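Local structure of shikimate kinase (Bacteroides thetaiotaomicron, 3VAA) at residues P52-D57 with E95-S100. The protein probably catalyses the magnesium-dependent transfer of phosphate from ATP to the 3-hydroxyl of shikimate in chorismate biosynthesis. Residues are numbered along the deposited sequence; the frame is centred on the assembly and turned at random.
Sequences PFIDLD and ENVVIS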
ATOM      1  N   PRO A  52      -3.741   3.015 -15.853  1.00 37.55           N
ATOM      2  CA  PRO A  52      -3.726   4.050 -14.826  1.00 35.94           C
ATOM      3  C   PRO A  52      -3.404   3.508 -13.444  1.00 33.73           C
ATOM      4  O   PRO A  52      -3.615   2.332 -13.178  1.00 31.19           O
ATOM      5  CB  PRO A  52      -5.162   4.598 -14.846  1.00 38.18           C
ATOM      6  CG  PRO A  52      -5.966   3.611 -15.582  1.00 39.24           C
ATOM      7  CD  PRO A  52      -5.053   2.903 -16.511  1.00 38.91           C
ATOM      8  N   PHE A  53      -2.891   4.381 -12.582  1.00 33.27           N
ATOM      9  CA  PHE A  53      -2.595   4.046 -11.188  1.00 30.63           C
ATOM     10  C   PHE A  53      -3.606   4.765 -10.312  1.00 30.19           C
ATOM     11  O   PHE A  53      -3.859   5.964 -10.501  1.00 30.93           O
ATOM     12  CB  PHE A  53      -1.191   4.515 -10.812  1.00 31.52           C
ATOM     13  CG  PHE A  53      -0.907   4.467  -9.345  1.00 28.38           C
ATOM     14  CD1 PHE A  53      -0.544   3.276  -8.737  1.00 31.53           C
ATOM     15  CD2 PHE A  53      -0.966   5.620  -8.572  1.00 29.90           C
ATOM     16  CE1 PHE A  53      -0.277   3.230  -7.393  1.00 30.17           C
ATOM     17  CE2 PHE A  53      -0.706   5.574  -7.205  1.00 29.28           C
ATOM     18  CZ  PHE A  53      -0.345   4.390  -6.624  1.00 28.79           C
ATOM     19  N   ILE A  54      -4.208   4.023  -9.389  1.00 28.62           N
ATOM     20  CA  ILE A  54      -5.182   4.571  -8.450  1.00 28.52           C
ATOM     21  C   ILE A  54      -4.736   4.314  -6.998  1.00 27.15           C
ATOM     22  O   ILE A  54      -4.516   3.172  -6.610  1.00 27.17           O
ATOM     23  CB  ILE A  54      -6.581   3.931  -8.664  1.00 29.02           C
ATOM     24  CG1 ILE A  54      -7.081   4.220 -10.083  1.00 35.04           C
ATOM     25  CG2 ILE A  54      -7.598   4.459  -7.618  1.00 32.28           C
ATOM     26  CD1 ILE A  54      -8.437   3.631 -10.373  1.00 39.59           C
ATOM     27  N   ASP A  55      -4.609   5.378  -6.213  1.00 24.35           N
ATOM     28  CA  ASP A  55      -4.311   5.282  -4.776  1.00 24.11           C
ATOM     29  C   ASP A  55      -5.685   5.307  -4.083  1.00 22.79           C
ATOM     30  O   ASP A  55      -6.449   6.250  -4.240  1.00 23.60           O
ATOM     31  CB  ASP A  55      -3.458   6.471  -4.350  1.00 23.35           C
ATOM     32  CG  ASP A  55      -3.183   6.532  -2.857  1.00 28.19           C
ATOM     33  OD1 ASP A  55      -3.826   5.838  -2.063  1.00 36.28           O
ATOM     34  OD2 ASP A  55      -2.296   7.314  -2.472  1.00 35.76           O
ATOM     35  N   LEU A  56      -6.019   4.257  -3.355  1.00 20.70           N
ATOM     36  CA  LEU A  56      -7.335   4.190  -2.706  1.00 20.48           C
ATOM     37  C   LEU A  56      -7.637   5.382  -1.803  1.00 21.82           C
ATOM     38  O   LEU A  56      -8.766   5.862  -1.781  1.00 21.85           O
ATOM     39  CB  LEU A  56      -7.491   2.881  -1.930  1.00 20.57           C
ATOM     40  CG  LEU A  56      -8.872   2.588  -1.311  1.00 18.57           C
ATOM     41  CD1 LEU A  56      -9.969   2.720  -2.334  1.00 20.55           C
ATOM     42  CD2 LEU A  56      -8.859   1.179  -0.673  1.00 23.33           C
ATOM     43  N   ASP A  57      -6.646   5.860  -1.058  1.00 22.39           N
ATOM     44  CA  ASP A  57      -6.864   7.044  -0.214  1.00 25.19           C
ATOM     45  C   ASP A  57      -7.268   8.253  -1.034  1.00 26.32           C
ATOM     46  O   ASP A  57      -8.132   9.046  -0.604  1.00 26.55           O
ATOM     47  CB  ASP A  57      -5.639   7.366   0.616  1.00 27.20           C
ATOM     48  CG  ASP A  57      -5.441   6.412   1.776  1.00 32.76           C
ATOM     49  OD1 ASP A  57      -6.328   5.575   2.058  1.00 29.73           O
ATOM     50  OD2 ASP A  57      -4.385   6.534   2.440  1.00 35.02           O
ATOM     51  N   GLU A  95     -11.191  -2.112 -14.577  1.00 34.24           N
ATOM     52  CA  GLU A  95     -10.375  -3.029 -15.374  1.00 35.63           C
ATOM     53  C   GLU A  95      -9.147  -2.295 -15.909  1.00 36.56           C
ATOM     54  O   GLU A  95      -9.238  -1.109 -16.257  1.00 36.95           O
ATOM     55  CB  GLU A  95     -11.211  -3.608 -16.533  1.00 38.42           C
ATOM     56  CG  GLU A  95     -12.388  -4.449 -16.068  1.00 39.67           C
ATOM     57  CD  GLU A  95     -13.171  -5.086 -17.217  1.00 47.68           C
ATOM     58  OE1 GLU A  95     -13.004  -4.662 -18.382  1.00 52.09           O
ATOM     59  OE2 GLU A  95     -13.967  -6.009 -16.941  1.00 51.36           O
ATOM     60  N   ASN A  96      -8.010  -3.002 -15.975  1.00 36.27           N
ATOM     61  CA  ASN A  96      -6.739  -2.445 -16.472  1.00 37.06           C
ATOM     62  C   ASN A  96      -6.294  -1.297 -15.599  1.00 35.71           C
ATOM     63  O   ASN A  96      -6.322  -0.135 -16.001  1.00 35.78           O
ATOM     64  CB  ASN A  96      -6.864  -2.044 -17.932  1.00 40.28           C
ATOM     65  CG  ASN A  96      -7.108  -3.223 -18.809  1.00 42.32           C
ATOM     66  OD1 ASN A  96      -6.463  -4.253 -18.650  1.00 42.60           O
ATOM     67  ND2 ASN A  96      -8.052  -3.097 -19.737  1.00 47.67           N
ATOM     68  N   VAL A  97      -5.869  -1.655 -14.391  1.00 32.98           N
ATOM     69  CA  VAL A  97      -5.505  -0.678 -13.397  1.00 31.46           C
ATOM     70  C   VAL A  97      -4.566  -1.277 -12.357  1.00 30.43           C
ATOM     71  O   VAL A  97      -4.542  -2.490 -12.147  1.00 28.67           O
ATOM     72  CB  VAL A  97      -6.806  -0.154 -12.693  1.00 31.70           C
ATOM     73  CG1 VAL A  97      -7.533  -1.286 -11.943  1.00 30.55           C
ATOM     74  CG2 VAL A  97      -6.505   0.956 -11.758  1.00 33.32           C
ATOM     75  N   VAL A  98      -3.759  -0.414 -11.752  1.00 28.94           N
ATOM     76  CA  VAL A  98      -2.916  -0.777 -10.623  1.00 26.53           C
ATOM     77  C   VAL A  98      -3.468   0.043  -9.476  1.00 25.80           C
ATOM     78  O   VAL A  98      -3.607   1.267  -9.598  1.00 25.76           O
ATOM     79  CB  VAL A  98      -1.428  -0.427 -10.831  1.00 27.23           C
ATOM     80  CG1 VAL A  98      -0.650  -0.718  -9.535  1.00 23.79           C
ATOM     81  CG2 VAL A  98      -0.879  -1.216 -12.001  1.00 29.16           C
ATOM     82  N   ILE A  99      -3.786  -0.635  -8.377  1.00 24.47           N
ATOM     83  CA  ILE A  99      -4.418  -0.031  -7.224  1.00 23.85           C
ATOM     84  C   ILE A  99      -3.577  -0.157  -5.962  1.00 23.43           C
ATOM     85  O   ILE A  99      -3.229  -1.242  -5.550  1.00 23.34           O
ATOM     86  CB  ILE A  99      -5.788  -0.693  -6.935  1.00 22.76           C
ATOM     87  CG1 ILE A  99      -6.708  -0.543  -8.146  1.00 25.88           C
ATOM     88  CG2 ILE A  99      -6.394  -0.080  -5.655  1.00 23.66           C
ATOM     89  CD1 ILE A  99      -7.959  -1.396  -8.135  1.00 24.31           C
ATOM     90  N   SER A 100      -3.247   0.973  -5.363  1.00 23.67           N
ATOM     91  CA  SER A 100      -2.523   0.993  -4.105  1.00 22.90           C
ATOM     92  C   SER A 100      -3.530   1.157  -2.955  1.00 23.46           C
ATOM     93  O   SER A 100      -4.508   1.909  -3.067  1.00 24.77           O
ATOM     94  CB  SER A 100      -1.523   2.124  -4.076  1.00 26.13           C
ATOM     95  OG  SER A 100      -0.918   2.162  -2.808  1.00 29.98           O
TER
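With CG of Phe53 anti to the backbone N (chi1 168°), the phenyl ring runs forward along the strand instead of staying beside its direct neighbour Val98. CD1 still passes Val98 CG1 at 4.1 Å, but the far end of the ring reaches the residue two places on, where CZ lies 3.6 Å from Ser100 CB. Ala46 and Lys43 of helix 38-49 pack against the same ring. On the other face of the sheet Ile54 has CG1 anti to its carbonyl carbon and an extended tail (chi2 180°), which carries CD1 back toward the start of the strands, 3.6 Å from Val97 CG2. That valine methyl also lies 3.5 Å from Pro52 O.

Between these two layers the backbones pair in parallel, Ile54 and Val98 each using both N and O toward the facing strand: Val98 N gives to Pro52 O, Ile54 N to Val98 O at 2.8 Å, and Ser100 N to Ile54 O. The strands are 53-55, at the edge of the five-stranded parallel sheet, and 97-100, whose other side pairs with 27-31. This is the 2-3-1-4-5 order of the shikimate kinase core, a P-loop kinase fold; the intervening chain is mostly helix, including 68-91, on which Leu56 and Ile99 both pack at Val91.

The ladder continues past the end of strand 53-55, as Leu56 N, in the first turn of helix 56-64, donates to Ser100 O at 2.8 Å. Asp55 is the N-cap of that helix: its OD1 accepts from Asp57 N at 3.0 Å, the N-H arriving from above the carboxylate plane along a bent bond (134°). Asp57 is a predicted substrate-binding residue, and Ser100 touches Lys38 of the predicted ATP site.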